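Local atomic coordinates of heavy-metal chelation domain-containing protein (Pyrococcus horikoshii, PDB entry 3NPG), a protein that is of unknown function but may chelate heavy metals, and contains a Rossmann-like domain. Residues Gly4-Arg9 against Gly178-Ile183; Gly46-Leu51 against Gly85-Asn90; Tyr95-Arg100 against Gln201-Phe206; Gly123-Val128 against Ile169-Cys174; Leu192-Gly197 against His214-Lys219. All coordinates share one frame; numbering follows the deposited sequence.

Contact 1: residues Gly4-Arg9 against Gly178-Ile183; sequences GMLLSR and GTLDMI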
# COMPACT_ATOMS: atom_id res chain seq x y z
N GLY A 4 -28.91 0.09 -4.21
CA GLY A 4 -28.76 0.89 -5.43
C GLY A 4 -27.80 0.30 -6.43
O GLY A 4 -27.76 0.73 -7.59
N MSE A 5 -26.99 -0.69 -5.99
CA MSE A 5 -25.99 -1.35 -6.81
C MSE A 5 -26.61 -2.13 -7.93
O MSE A 5 -27.67 -2.73 -7.75
CB MSE A 5 -25.16 -2.33 -5.96
CG MSE A 5 -24.27 -1.68 -4.95
SE MSE A 5 -23.06 -2.98 -4.17
CE MSE A 5 -21.78 -3.04 -5.54
N LEU A 6 -25.88 -2.26 -9.06
CA LEU A 6 -26.23 -3.20 -10.11
C LEU A 6 -26.12 -4.63 -9.52
O LEU A 6 -26.92 -5.50 -9.86
CB LEU A 6 -25.27 -3.04 -11.30
CG LEU A 6 -25.45 -4.01 -12.47
CD1 LEU A 6 -26.82 -3.89 -13.09
CD2 LEU A 6 -24.38 -3.79 -13.52
N LEU A 7 -25.17 -4.82 -8.58
CA LEU A 7 -24.95 -6.10 -7.89
C LEU A 7 -26.15 -6.48 -7.01
O LEU A 7 -26.38 -7.66 -6.76
CB LEU A 7 -23.66 -6.01 -7.05
CG LEU A 7 -22.96 -7.31 -6.71
CD1 LEU A 7 -22.80 -8.19 -7.94
CD2 LEU A 7 -21.62 -7.04 -6.09
N SER A 8 -26.93 -5.48 -6.56
CA SER A 8 -28.13 -5.72 -5.76
C SER A 8 -29.26 -6.26 -6.64
O SER A 8 -30.11 -7.01 -6.17
CB SER A 8 -28.57 -4.44 -5.07
OG SER A 8 -29.34 -4.72 -3.92
N ARG A 9 -29.25 -5.89 -7.93
CA ARG A 9 -30.26 -6.35 -8.89
C ARG A 9 -29.88 -7.72 -9.44
O ARG A 9 -30.77 -8.55 -9.69
CB ARG A 9 -30.44 -5.33 -10.03
CG ARG A 9 -30.93 -3.96 -9.53
CD ARG A 9 -31.31 -3.03 -10.67
NE ARG A 9 -30.15 -2.54 -11.42
CZ ARG A 9 -29.44 -1.47 -11.07
NH1 ARG A 9 -29.73 -0.79 -9.96
NH2 ARG A 9 -28.40 -1.09 -11.80
N GLY A 178 -17.24 -2.85 -6.53
CA GLY A 178 -18.36 -1.92 -6.68
C GLY A 178 -18.14 -0.77 -7.63
O GLY A 178 -18.92 0.18 -7.65
N THR A 179 -17.10 -0.86 -8.46
CA THR A 179 -16.77 0.21 -9.42
C THR A 179 -17.54 0.09 -10.75
O THR A 179 -17.55 1.04 -11.54
CB THR A 179 -15.25 0.30 -9.64
OG1 THR A 179 -14.75 -0.96 -10.07
CG2 THR A 179 -14.51 0.75 -8.40
N LEU A 180 -18.19 -1.07 -11.00
CA LEU A 180 -18.91 -1.34 -12.25
C LEU A 180 -20.02 -0.31 -12.54
O LEU A 180 -20.16 0.14 -13.68
CB LEU A 180 -19.48 -2.78 -12.28
CG LEU A 180 -20.25 -3.19 -13.57
CD1 LEU A 180 -19.38 -3.04 -14.82
CD2 LEU A 180 -20.74 -4.61 -13.46
N ASP A 181 -20.79 0.08 -11.49
CA ASP A 181 -21.88 1.06 -11.63
C ASP A 181 -21.38 2.41 -12.15
O ASP A 181 -22.02 3.01 -13.02
CB ASP A 181 -22.62 1.24 -10.30
CG ASP A 181 -23.48 0.06 -9.91
OD1 ASP A 181 -22.92 -1.01 -9.59
OD2 ASP A 181 -24.71 0.23 -9.85
N MSE A 182 -20.21 2.87 -11.65
CA MSE A 182 -19.60 4.13 -12.08
C MSE A 182 -19.05 4.02 -13.51
O MSE A 182 -19.30 4.90 -14.34
CB MSE A 182 -18.48 4.55 -11.09
CG MSE A 182 -17.80 5.89 -11.44
SE MSE A 182 -16.30 5.70 -12.67
CE MSE A 182 -15.14 4.61 -11.58
N ILE A 183 -18.30 2.92 -13.80
CA ILE A 183 -17.70 2.68 -15.12
C ILE A 183 -18.75 2.75 -16.23
O ILE A 183 -18.53 3.43 -17.24
CB ILE A 183 -16.92 1.32 -15.13
CG1 ILE A 183 -15.65 1.41 -14.25
CG2 ILE A 183 -16.58 0.88 -16.58
CD1 ILE A 183 -15.08 0.06 -13.81
O HOH W 1 -22.08 -3.55 -8.73
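Asp181 meets Leu6 through its carboxylate, and most of the polar chemistry here passes through that group. The amide N of Leu6, at the start of helix 6-17, donates to Asp181 OD2 at 2.9 Å, on the syn lone pair, with an N-H...O angle of 136°. A second, weak bond runs from Leu6 N to Asp181 OD1 at 3.3 Å, so both oxygens lean on one N-H. Water 1 extends the grip: it donates to Asp181 OD1 at 2.8 Å and weakly accepts from Leu7 N.

The charged partner is less direct. Arg9 NH2 stays 4.4 Å from Asp181 OD2, too far for a salt bridge, while Arg9 NH1 makes a weak bond to Gly4 O.

The apolar part flanks this. Leu6 CD2 touches Leu180 CD2 at 3.7 Å, the two side chains crossing obliquely. The selenomethionine Met5, bent at chi3 (80°), brings its CE to 3.8 Å from Gly178 CA. His160 of a neighbouring subunit packs on Met5 and Asp181 and hydrogen-bonds to Gly178 O through NE2, placing the contact at a subunit interface.

A carboxylate set against the amino end of a helix, with an arginine nearby, would probably be stabilised as the anion, and its negative charge would in turn probably interact favourably with the positive amino end of helix 6-17.

Contact 2: residues Gly46-Leu51 against Gly85-Asn90; sequences GVAMTL and GVAAIN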
# COMPACT_ATOMS: atom_id res chain seq x y z
N GLY A 46 -17.96 -21.68 -9.09
CA GLY A 46 -17.93 -20.25 -9.33
C GLY A 46 -16.81 -19.58 -8.56
O GLY A 46 -16.53 -19.97 -7.41
N VAL A 47 -16.14 -18.60 -9.19
CA VAL A 47 -15.02 -17.90 -8.55
C VAL A 47 -15.20 -16.40 -8.57
O VAL A 47 -15.91 -15.87 -9.44
CB VAL A 47 -13.63 -18.33 -9.11
CG1 VAL A 47 -13.33 -19.79 -8.80
CG2 VAL A 47 -13.54 -18.07 -10.61
N ALA A 48 -14.59 -15.70 -7.61
CA ALA A 48 -14.58 -14.24 -7.56
C ALA A 48 -13.26 -13.78 -6.98
O ALA A 48 -12.86 -14.26 -5.91
CB ALA A 48 -15.73 -13.73 -6.70
N MSE A 49 -12.52 -12.93 -7.72
CA MSE A 49 -11.19 -12.47 -7.31
C MSE A 49 -11.19 -11.84 -5.92
O MSE A 49 -11.96 -10.92 -5.65
CB MSE A 49 -10.59 -11.51 -8.34
CG MSE A 49 -9.17 -11.11 -8.02
SE MSE A 49 -8.47 -9.84 -9.26
CE MSE A 49 -7.54 -11.07 -10.43
N THR A 50 -10.30 -12.33 -5.05
CA THR A 50 -10.12 -11.78 -3.72
C THR A 50 -9.23 -10.56 -3.80
O THR A 50 -8.19 -10.59 -4.46
CB THR A 50 -9.53 -12.86 -2.78
OG1 THR A 50 -10.36 -14.02 -2.83
CG2 THR A 50 -9.42 -12.38 -1.35
N LEU A 51 -9.68 -9.45 -3.21
CA LEU A 51 -8.94 -8.20 -3.21
C LEU A 51 -8.50 -7.87 -1.78
O LEU A 51 -9.23 -7.20 -1.04
CB LEU A 51 -9.80 -7.05 -3.80
CG LEU A 51 -10.40 -7.31 -5.19
CD1 LEU A 51 -11.48 -6.32 -5.49
CD2 LEU A 51 -9.33 -7.28 -6.27
N GLY A 85 -20.36 -13.75 -2.09
CA GLY A 85 -21.65 -13.58 -2.77
C GLY A 85 -21.53 -13.62 -4.28
O GLY A 85 -22.31 -14.30 -4.95
N VAL A 86 -20.55 -12.88 -4.83
CA VAL A 86 -20.28 -12.87 -6.28
C VAL A 86 -19.81 -14.26 -6.76
O VAL A 86 -20.27 -14.74 -7.79
CB VAL A 86 -19.28 -11.74 -6.66
CG1 VAL A 86 -18.82 -11.87 -8.11
CG2 VAL A 86 -19.89 -10.36 -6.41
N ALA A 87 -18.94 -14.93 -5.96
CA ALA A 87 -18.48 -16.30 -6.27
C ALA A 87 -19.66 -17.27 -6.29
O ALA A 87 -19.70 -18.17 -7.12
CB ALA A 87 -17.45 -16.76 -5.25
N ALA A 88 -20.67 -17.04 -5.41
CA ALA A 88 -21.89 -17.85 -5.36
C ALA A 88 -22.80 -17.56 -6.56
O ALA A 88 -23.40 -18.48 -7.10
CB ALA A 88 -22.63 -17.60 -4.06
N ILE A 89 -22.90 -16.27 -6.97
CA ILE A 89 -23.68 -15.88 -8.16
C ILE A 89 -23.07 -16.53 -9.40
O ILE A 89 -23.80 -17.07 -10.24
CB ILE A 89 -23.77 -14.32 -8.31
CG1 ILE A 89 -24.60 -13.70 -7.16
CG2 ILE A 89 -24.35 -13.92 -9.69
CD1 ILE A 89 -24.51 -12.20 -7.07
N ASN A 90 -21.72 -16.53 -9.49
CA ASN A 90 -20.99 -17.17 -10.58
C ASN A 90 -21.17 -18.69 -10.56
O ASN A 90 -21.28 -19.30 -11.62
CB ASN A 90 -19.51 -16.80 -10.52
CG ASN A 90 -19.24 -15.34 -10.79
OD1 ASN A 90 -20.04 -14.63 -11.42
ND2 ASN A 90 -18.10 -14.86 -10.35
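Asn90 reaches from helix 79-96 to the backbone of strand 43-49, and its side chain is the polar link of the contact. Its CB stands 4.0 Å from Gly46 CA and 3.9 Å from Val47 O. A chi1 of -67° sets CG anti to the carbonyl carbon, 3.6 Å from Val47 O. At the tip ND2 donates to Val47 O at 2.6 Å, with an N-H...O angle of 149°. The acceptor lies close to the plane of the Asn90 amide, and the donor is tilted 26° from the carbonyl plane of Val47. The same ND2 also bonds to Thr199 O, so one amide nitrogen serves the strand and the loop after strand 192-196. The other branch, OD1, lies near Leu202 N.

Small residues let the two backbones draw together beside it. Gly46 CA comes to 3.5 Å from Ala87 O, a CA-H...O contact one helix turn before Asn90. The methyl of Ala48 sits against Ala87 CB at 3.8 Å and Val86 CG1 at 3.9 Å. The axes of the short segments run roughly antiparallel.

Strand 43-49 is, within this chain, an outermost strand of the three-stranded antiparallel sheet, with strand 32-38 beside it; Ala87 also touches Val35 of that strand. Val176 of helix 174-177 packs on Ala48 and Val86, and helix 67-72 covers helix 79-96 at Ala88 and Ile89.

Contact 3: residues Tyr95-Arg100 against Gln201-Phe206; sequences YYIDLR and QLLPEF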
# COMPACT_ATOMS: atom_id res chain seq x y z
N TYR A 95 -23.58 -23.21 -13.64
CA TYR A 95 -24.45 -24.38 -13.72
C TYR A 95 -25.45 -24.21 -14.88
O TYR A 95 -25.72 -25.18 -15.59
CB TYR A 95 -25.19 -24.59 -12.38
CG TYR A 95 -26.06 -25.83 -12.35
CD1 TYR A 95 -25.54 -27.06 -11.95
CD2 TYR A 95 -27.42 -25.77 -12.64
CE1 TYR A 95 -26.34 -28.20 -11.89
CE2 TYR A 95 -28.23 -26.90 -12.58
CZ TYR A 95 -27.68 -28.12 -12.21
OH TYR A 95 -28.48 -29.23 -12.15
N TYR A 96 -25.97 -22.98 -15.08
CA TYR A 96 -26.99 -22.70 -16.08
C TYR A 96 -26.46 -22.03 -17.36
O TYR A 96 -27.24 -21.79 -18.29
CB TYR A 96 -28.12 -21.86 -15.46
CG TYR A 96 -28.90 -22.57 -14.38
CD1 TYR A 96 -29.75 -23.62 -14.69
CD2 TYR A 96 -28.84 -22.15 -13.06
CE1 TYR A 96 -30.49 -24.27 -13.70
CE2 TYR A 96 -29.58 -22.78 -12.06
CZ TYR A 96 -30.40 -23.85 -12.39
OH TYR A 96 -31.13 -24.48 -11.41
N ILE A 97 -25.14 -21.73 -17.42
CA ILE A 97 -24.54 -21.04 -18.58
C ILE A 97 -24.68 -21.84 -19.90
O ILE A 97 -24.36 -23.03 -19.95
CB ILE A 97 -23.06 -20.60 -18.30
CG1 ILE A 97 -22.55 -19.58 -19.35
CG2 ILE A 97 -22.11 -21.81 -18.18
CD1 ILE A 97 -22.97 -18.16 -19.10
N ASP A 98 -25.20 -21.18 -20.96
CA ASP A 98 -25.32 -21.77 -22.29
C ASP A 98 -24.30 -21.10 -23.20
O ASP A 98 -24.40 -19.90 -23.47
CB ASP A 98 -26.75 -21.60 -22.84
CG ASP A 98 -27.03 -22.35 -24.15
OD1 ASP A 98 -26.17 -23.16 -24.57
OD2 ASP A 98 -28.12 -22.15 -24.71
N LEU A 99 -23.27 -21.86 -23.61
CA LEU A 99 -22.17 -21.32 -24.40
C LEU A 99 -22.26 -21.70 -25.89
O LEU A 99 -21.24 -21.79 -26.57
CB LEU A 99 -20.82 -21.76 -23.80
CG LEU A 99 -20.56 -21.32 -22.35
CD1 LEU A 99 -19.46 -22.14 -21.72
CD2 LEU A 99 -20.24 -19.85 -22.28
N ARG A 100 -23.49 -21.85 -26.40
CA ARG A 100 -23.71 -22.17 -27.82
C ARG A 100 -23.23 -21.05 -28.74
O ARG A 100 -22.61 -21.32 -29.76
CB ARG A 100 -25.19 -22.48 -28.09
CG ARG A 100 -25.55 -23.92 -27.83
CD ARG A 100 -27.04 -24.16 -27.89
NE ARG A 100 -27.58 -23.99 -29.24
CZ ARG A 100 -28.76 -24.47 -29.63
NH1 ARG A 100 -29.50 -25.18 -28.79
NH2 ARG A 100 -29.18 -24.27 -30.87
N GLN A 201 -17.93 -14.81 -14.62
CA GLN A 201 -18.61 -16.08 -14.88
C GLN A 201 -20.13 -15.95 -14.81
O GLN A 201 -20.84 -16.93 -15.05
CB GLN A 201 -18.14 -17.15 -13.88
CG GLN A 201 -16.82 -17.81 -14.24
CD GLN A 201 -16.34 -18.75 -13.16
OE1 GLN A 201 -16.59 -18.54 -11.97
NE2 GLN A 201 -15.61 -19.78 -13.54
N LEU A 202 -20.64 -14.75 -14.46
CA LEU A 202 -22.08 -14.49 -14.31
C LEU A 202 -22.86 -14.67 -15.64
O LEU A 202 -22.27 -14.59 -16.72
CB LEU A 202 -22.34 -13.09 -13.68
CG LEU A 202 -22.20 -11.86 -14.61
CD1 LEU A 202 -22.91 -10.66 -14.03
CD2 LEU A 202 -20.76 -11.52 -14.86
N LEU A 203 -24.18 -14.95 -15.55
CA LEU A 203 -25.03 -15.11 -16.75
C LEU A 203 -25.16 -13.78 -17.50
O LEU A 203 -25.33 -12.74 -16.87
CB LEU A 203 -26.42 -15.64 -16.37
CG LEU A 203 -26.51 -17.11 -15.97
CD1 LEU A 203 -27.86 -17.45 -15.44
CD2 LEU A 203 -26.18 -18.02 -17.13
N PRO A 204 -25.13 -13.80 -18.86
CA PRO A 204 -25.27 -12.54 -19.61
C PRO A 204 -26.61 -11.85 -19.37
O PRO A 204 -26.68 -10.62 -19.33
CB PRO A 204 -25.10 -12.97 -21.08
CG PRO A 204 -24.41 -14.29 -21.01
CD PRO A 204 -24.91 -14.94 -19.76
N GLU A 205 -27.68 -12.66 -19.16
CA GLU A 205 -29.04 -12.15 -18.91
C GLU A 205 -29.11 -11.21 -17.68
O GLU A 205 -30.00 -10.37 -17.60
CB GLU A 205 -30.05 -13.31 -18.76
CG GLU A 205 -29.79 -14.21 -17.56
CD GLU A 205 -30.76 -15.35 -17.42
OE1 GLU A 205 -30.69 -16.30 -18.23
OE2 GLU A 205 -31.57 -15.32 -16.47
N PHE A 206 -28.15 -11.36 -16.73
CA PHE A 206 -28.08 -10.51 -15.53
C PHE A 206 -27.66 -9.09 -15.90
O PHE A 206 -28.00 -8.14 -15.18
CB PHE A 206 -27.10 -11.10 -14.50
CG PHE A 206 -27.48 -12.45 -13.93
CD1 PHE A 206 -28.82 -12.82 -13.82
CD2 PHE A 206 -26.52 -13.29 -13.40
CE1 PHE A 206 -29.17 -14.06 -13.28
CE2 PHE A 206 -26.87 -14.52 -12.84
CZ PHE A 206 -28.19 -14.90 -12.78
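Tyr96 meets Leu203 with its main chain and CB rather than its ring, CB lying 4.4 Å from Leu203 CD1. The ring is occupied elsewhere: on one face Tyr95 CD2 lies 3.4 Å above the plane, over the centre. The Tyr95 ring in turn has Tyr96 CG at its edge, in plane, so the neighbouring rings are turned edge toward face. On the other segment the Phe206 ring has Leu203 CB above one face, offset toward the rim. Leu203 is thus shared, its CB on Phe206 and its two methyls on residues 96 and 97.

Between the segments the contact is apolar. Ile97 is the first residue after helix 79-96 to leave helical geometry, and its backbone turns out beside Leu203: Leu203 CD2 lies 3.7 Å from Ile97 CA. Further out, the same CD2 meets Ile97 CD1 at 3.8 Å, the side chains sliding past each other in opposite directions. Ile97 CG1 is anti to the backbone N (chi1 -165°), and from it CD1 also reaches Pro204 CD at 3.8 Å, with the isoleucine and proline crossing at about a right angle. Pro204 to Phe206 form a 3-10 segment, with Phe206 N bonded back to Leu203 O.

The contact joins the end of helix 79-96 to the loop between strands 192-196 and 214-220. Helix 6-17 covers it through Leu17 on Leu203 and Ile10 on Phe206, Lys219 of strand 214-220 packs on Ile97, and Val249 lies on Pro204.

Contact 4: residues Gly123-Val128 against Ile169-Cys174; sequences GNMPPV and IASASC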
# COMPACT_ATOMS: atom_id res chain seq x y z
N GLY A 123 -7.83 -2.18 -14.79
CA GLY A 123 -7.12 -3.34 -14.29
C GLY A 123 -5.95 -3.67 -15.19
O GLY A 123 -6.14 -3.93 -16.38
N ASN A 124 -4.72 -3.58 -14.66
CA ASN A 124 -3.51 -3.80 -15.45
C ASN A 124 -3.36 -5.27 -15.86
O ASN A 124 -3.02 -6.13 -15.04
CB ASN A 124 -2.27 -3.31 -14.71
CG ASN A 124 -1.03 -3.21 -15.57
OD1 ASN A 124 -1.09 -3.16 -16.80
ND2 ASN A 124 0.12 -3.13 -14.94
N MSE A 125 -3.65 -5.56 -17.14
CA MSE A 125 -3.51 -6.89 -17.72
C MSE A 125 -2.39 -6.85 -18.79
O MSE A 125 -2.64 -6.46 -19.93
CB MSE A 125 -4.86 -7.38 -18.32
CG MSE A 125 -5.72 -6.23 -18.90
SE MSE A 125 -7.63 -6.61 -18.97
CE MSE A 125 -7.93 -7.01 -17.09
N PRO A 126 -1.12 -7.11 -18.37
CA PRO A 126 0.01 -6.93 -19.31
C PRO A 126 -0.14 -7.56 -20.72
O PRO A 126 0.17 -6.87 -21.70
CB PRO A 126 1.21 -7.49 -18.54
CG PRO A 126 0.85 -7.29 -17.11
CD PRO A 126 -0.65 -7.48 -17.02
N PRO A 127 -0.61 -8.84 -20.88
CA PRO A 127 -0.75 -9.39 -22.24
C PRO A 127 -1.74 -8.60 -23.11
O PRO A 127 -1.45 -8.33 -24.28
CB PRO A 127 -1.22 -10.83 -22.00
CG PRO A 127 -1.81 -10.82 -20.63
CD PRO A 127 -1.02 -9.83 -19.86
N VAL A 128 -2.89 -8.19 -22.52
CA VAL A 128 -3.92 -7.41 -23.23
C VAL A 128 -3.42 -6.00 -23.55
O VAL A 128 -3.61 -5.51 -24.67
CB VAL A 128 -5.26 -7.37 -22.44
CG1 VAL A 128 -6.35 -6.61 -23.22
CG2 VAL A 128 -5.74 -8.78 -22.10
N ILE A 169 -12.22 -2.17 -21.60
CA ILE A 169 -11.90 -3.53 -21.16
C ILE A 169 -11.69 -3.49 -19.65
O ILE A 169 -10.62 -3.09 -19.19
CB ILE A 169 -10.69 -4.14 -21.92
CG1 ILE A 169 -10.92 -4.13 -23.44
CG2 ILE A 169 -10.38 -5.56 -21.42
CD1 ILE A 169 -9.74 -4.57 -24.22
N ALA A 170 -12.77 -3.75 -18.88
CA ALA A 170 -12.73 -3.67 -17.42
C ALA A 170 -12.57 -5.03 -16.80
O ALA A 170 -13.33 -5.95 -17.11
CB ALA A 170 -14.00 -3.01 -16.90
N SER A 171 -11.56 -5.17 -15.91
CA SER A 171 -11.34 -6.41 -15.17
C SER A 171 -12.61 -6.77 -14.42
O SER A 171 -13.23 -5.89 -13.81
CB SER A 171 -10.19 -6.25 -14.19
OG SER A 171 -9.99 -7.42 -13.42
N ALA A 172 -13.03 -8.04 -14.51
CA ALA A 172 -14.26 -8.52 -13.88
C ALA A 172 -14.27 -8.29 -12.35
O ALA A 172 -15.32 -8.42 -11.72
CB ALA A 172 -14.47 -9.98 -14.20
N SER A 173 -13.11 -7.88 -11.78
CA SER A 173 -13.00 -7.56 -10.35
C SER A 173 -13.75 -6.27 -10.01
O SER A 173 -13.94 -5.97 -8.84
CB SER A 173 -11.53 -7.45 -9.95
OG SER A 173 -10.88 -6.40 -10.64
N CYS A 174 -14.21 -5.52 -11.05
CA CYS A 174 -15.01 -4.32 -10.84
C CYS A 174 -16.40 -4.68 -10.29
O CYS A 174 -17.12 -3.82 -9.77
CB CYS A 174 -15.11 -3.49 -12.13
SG CYS A 174 -15.98 -4.31 -13.48
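Gly123 and Ser171 face each other with their CA atoms 5.3 Å apart, Gly123 at a positive phi of 99° just past strand 118-122 and Ser171 at the end of strand 167-171, where a type I turn runs on to Cys174. The setting is the Rossmann-like fold: the two strands are parallel neighbours, and the segment 123-128 is the loop leading from the first of them into helix 126-132.

Having no side chain, Gly123 lets its CA approach Ser171 CB to 4.2 Å. The selenomethionine Met125, at the N-cap position of the helix, spans the gap. Its CG stands between the backbone N and the carbonyl carbon (chi1 33°), and the chain bends at chi3. SE meets Ile169 CG2 at 3.8 Å, the chains crossing at a slant, and CE goes on to touch Ser171 CB at 3.8 Å. Deeper in, Val128 CG1 and Ile169 CD1 approach tip to tip at 4.1 Å, so the first turn of the helix rests on the strand through branched aliphatic groups. Helix 107-112 helps cover this side, with Val107 and Ile111 on Ile169 and Thr108 on Val128; Thr196 of strand 192-196 lies against Met125.

An acetate ion is bound about 3 Å from the Ser171 side chain. It probably came from the crystallisation liquor, but such an ion may mark a pocket at these strand ends. Ser171 OG, anti to its own backbone N, shares a hydrogen bond with Ser173 OG at 3.1 Å.

Contact 5: residues Leu192-Gly197 against His214-Lys219; sequences LIVITG and HLASMK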
# COMPACT_ATOMS: atom_id res chain seq x y z
N LEU A 192 -18.31 -0.46 -27.13
CA LEU A 192 -17.83 -1.79 -26.80
C LEU A 192 -17.33 -1.83 -25.35
O LEU A 192 -16.34 -1.18 -25.03
CB LEU A 192 -16.70 -2.18 -27.78
CG LEU A 192 -16.11 -3.58 -27.64
CD1 LEU A 192 -17.11 -4.65 -28.03
CD2 LEU A 192 -14.89 -3.72 -28.49
N ILE A 193 -18.07 -2.53 -24.45
CA ILE A 193 -17.69 -2.67 -23.04
C ILE A 193 -17.54 -4.15 -22.69
O ILE A 193 -18.52 -4.89 -22.68
CB ILE A 193 -18.70 -1.94 -22.09
CG1 ILE A 193 -18.81 -0.43 -22.46
CG2 ILE A 193 -18.30 -2.12 -20.61
CD1 ILE A 193 -19.90 0.28 -21.81
N VAL A 194 -16.29 -4.58 -22.45
CA VAL A 194 -15.98 -5.98 -22.15
C VAL A 194 -15.58 -6.16 -20.69
O VAL A 194 -14.64 -5.52 -20.22
CB VAL A 194 -14.87 -6.53 -23.11
CG1 VAL A 194 -14.70 -8.03 -22.93
CG2 VAL A 194 -15.18 -6.20 -24.56
N ILE A 195 -16.30 -7.04 -19.97
CA ILE A 195 -15.96 -7.38 -18.58
C ILE A 195 -15.19 -8.70 -18.59
O ILE A 195 -15.76 -9.75 -18.89
CB ILE A 195 -17.25 -7.44 -17.68
CG1 ILE A 195 -18.12 -6.15 -17.83
CG2 ILE A 195 -16.90 -7.72 -16.22
CD1 ILE A 195 -17.38 -4.78 -17.55
N THR A 196 -13.86 -8.62 -18.43
CA THR A 196 -12.98 -9.78 -18.60
C THR A 196 -12.41 -10.33 -17.29
O THR A 196 -12.02 -9.57 -16.41
CB THR A 196 -11.88 -9.48 -19.64
OG1 THR A 196 -11.15 -10.68 -19.90
CG2 THR A 196 -10.93 -8.38 -19.19
N GLY A 197 -12.30 -11.66 -17.22
CA GLY A 197 -11.73 -12.34 -16.07
C GLY A 197 -12.61 -13.44 -15.49
O GLY A 197 -13.82 -13.45 -15.72
N HIS A 214 -20.14 -7.39 -23.94
CA HIS A 214 -19.59 -8.75 -23.93
C HIS A 214 -19.14 -9.17 -22.54
O HIS A 214 -18.85 -8.32 -21.70
CB HIS A 214 -18.40 -8.85 -24.91
CG HIS A 214 -18.76 -8.59 -26.34
ND1 HIS A 214 -18.90 -7.31 -26.83
CD2 HIS A 214 -18.93 -9.47 -27.36
CE1 HIS A 214 -19.21 -7.45 -28.11
NE2 HIS A 214 -19.22 -8.73 -28.48
N LEU A 215 -19.03 -10.49 -22.33
CA LEU A 215 -18.48 -11.08 -21.12
C LEU A 215 -17.37 -12.04 -21.51
O LEU A 215 -17.63 -13.01 -22.23
CB LEU A 215 -19.57 -11.82 -20.32
CG LEU A 215 -20.40 -10.96 -19.35
CD1 LEU A 215 -21.60 -11.73 -18.85
CD2 LEU A 215 -19.56 -10.47 -18.18
N ALA A 216 -16.13 -11.72 -21.12
CA ALA A 216 -14.99 -12.59 -21.40
C ALA A 216 -14.55 -13.30 -20.13
O ALA A 216 -13.95 -12.69 -19.24
CB ALA A 216 -13.84 -11.79 -21.97
N SER A 217 -14.91 -14.58 -20.01
CA SER A 217 -14.60 -15.35 -18.81
C SER A 217 -14.18 -16.78 -19.17
O SER A 217 -13.78 -17.03 -20.32
CB SER A 217 -15.81 -15.38 -17.88
OG SER A 217 -15.45 -15.82 -16.59
N MSE A 218 -14.22 -17.71 -18.19
CA MSE A 218 -13.83 -19.10 -18.40
C MSE A 218 -14.70 -20.07 -17.59
O MSE A 218 -15.10 -19.75 -16.47
CB MSE A 218 -12.35 -19.31 -18.08
CG MSE A 218 -11.99 -19.02 -16.62
SE MSE A 218 -10.09 -18.87 -16.35
CE MSE A 218 -9.74 -17.21 -17.41
N LYS A 219 -14.97 -21.26 -18.15
CA LYS A 219 -15.74 -22.28 -17.47
C LYS A 219 -14.84 -23.43 -17.05
O LYS A 219 -14.06 -23.93 -17.85
CB LYS A 219 -16.89 -22.79 -18.37
CG LYS A 219 -17.80 -23.81 -17.67
CD LYS A 219 -18.93 -24.26 -18.57
CE LYS A 219 -19.82 -25.24 -17.86
NZ LYS A 219 -20.92 -25.71 -18.75
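His214 N donates to Ile193 O at 3.2 Å with a nearly straight N-H...O angle of 169°, opening a ladder of main-chain bonds between the two strands. Ile195 sits next in it and uses both of its polar backbone atoms: its N gives a weak bond to His214 O at 3.3 Å, and its O accepts from Ala216 N at 3.0 Å, the donor lying above the carbonyl plane. Ala216 O then takes Gly197 N at 2.8 Å, nearly along the C=O axis, and Thr196 CA adds a CA-H...O contact to the same oxygen. Past the end of strand 192-196 a side chain takes over, as Ser217 OG donates to Gly197 O at 3.0 Å from above its carbonyl plane.

This is parallel pairing in the Rossmann-like sheet, the strand segments running at 17° to each other. Val194 and Thr196 turn their backbone bonds the other way, to strand 167-171, so strand 192-196 is held along both edges.

Side chains fill the two faces. On one, Val194 CG1 lies 4.0 Å from Ala216 CB, and helix 107-112 covers Val194, Thr196 and His214. Here too Leu192 CG is anti to the backbone N (chi1 -178°), and from it CD1 reaches His214 ND1 at 3.4 Å. On the other, Leu215 CD2 meets Ile195 CB at 3.8 Å. An acetate ion lies near Gly197.

Overall arrangement
Contacts 2 and 5 are buried; contacts 1, 3 and 4 are only partly so, with contact 1 also facing a second subunit. Contacts 4 and 5 share the parallel sheet through the adjacent strands 167-171 and 192-196, yet one is side-chain packing at strand ends and the other a backbone ladder. Contacts 2 and 3 both use helix 79-96, the first through an amide and small residues, the second through aliphatic groups alone. Gln201 ties three of them together, its OE1 bonding to Val47 N in contact 2 and its NE2 to Met218 O in contact 5. Contact 1, carboxylate-based, reaches contact 5 through Leu180 on Ile195.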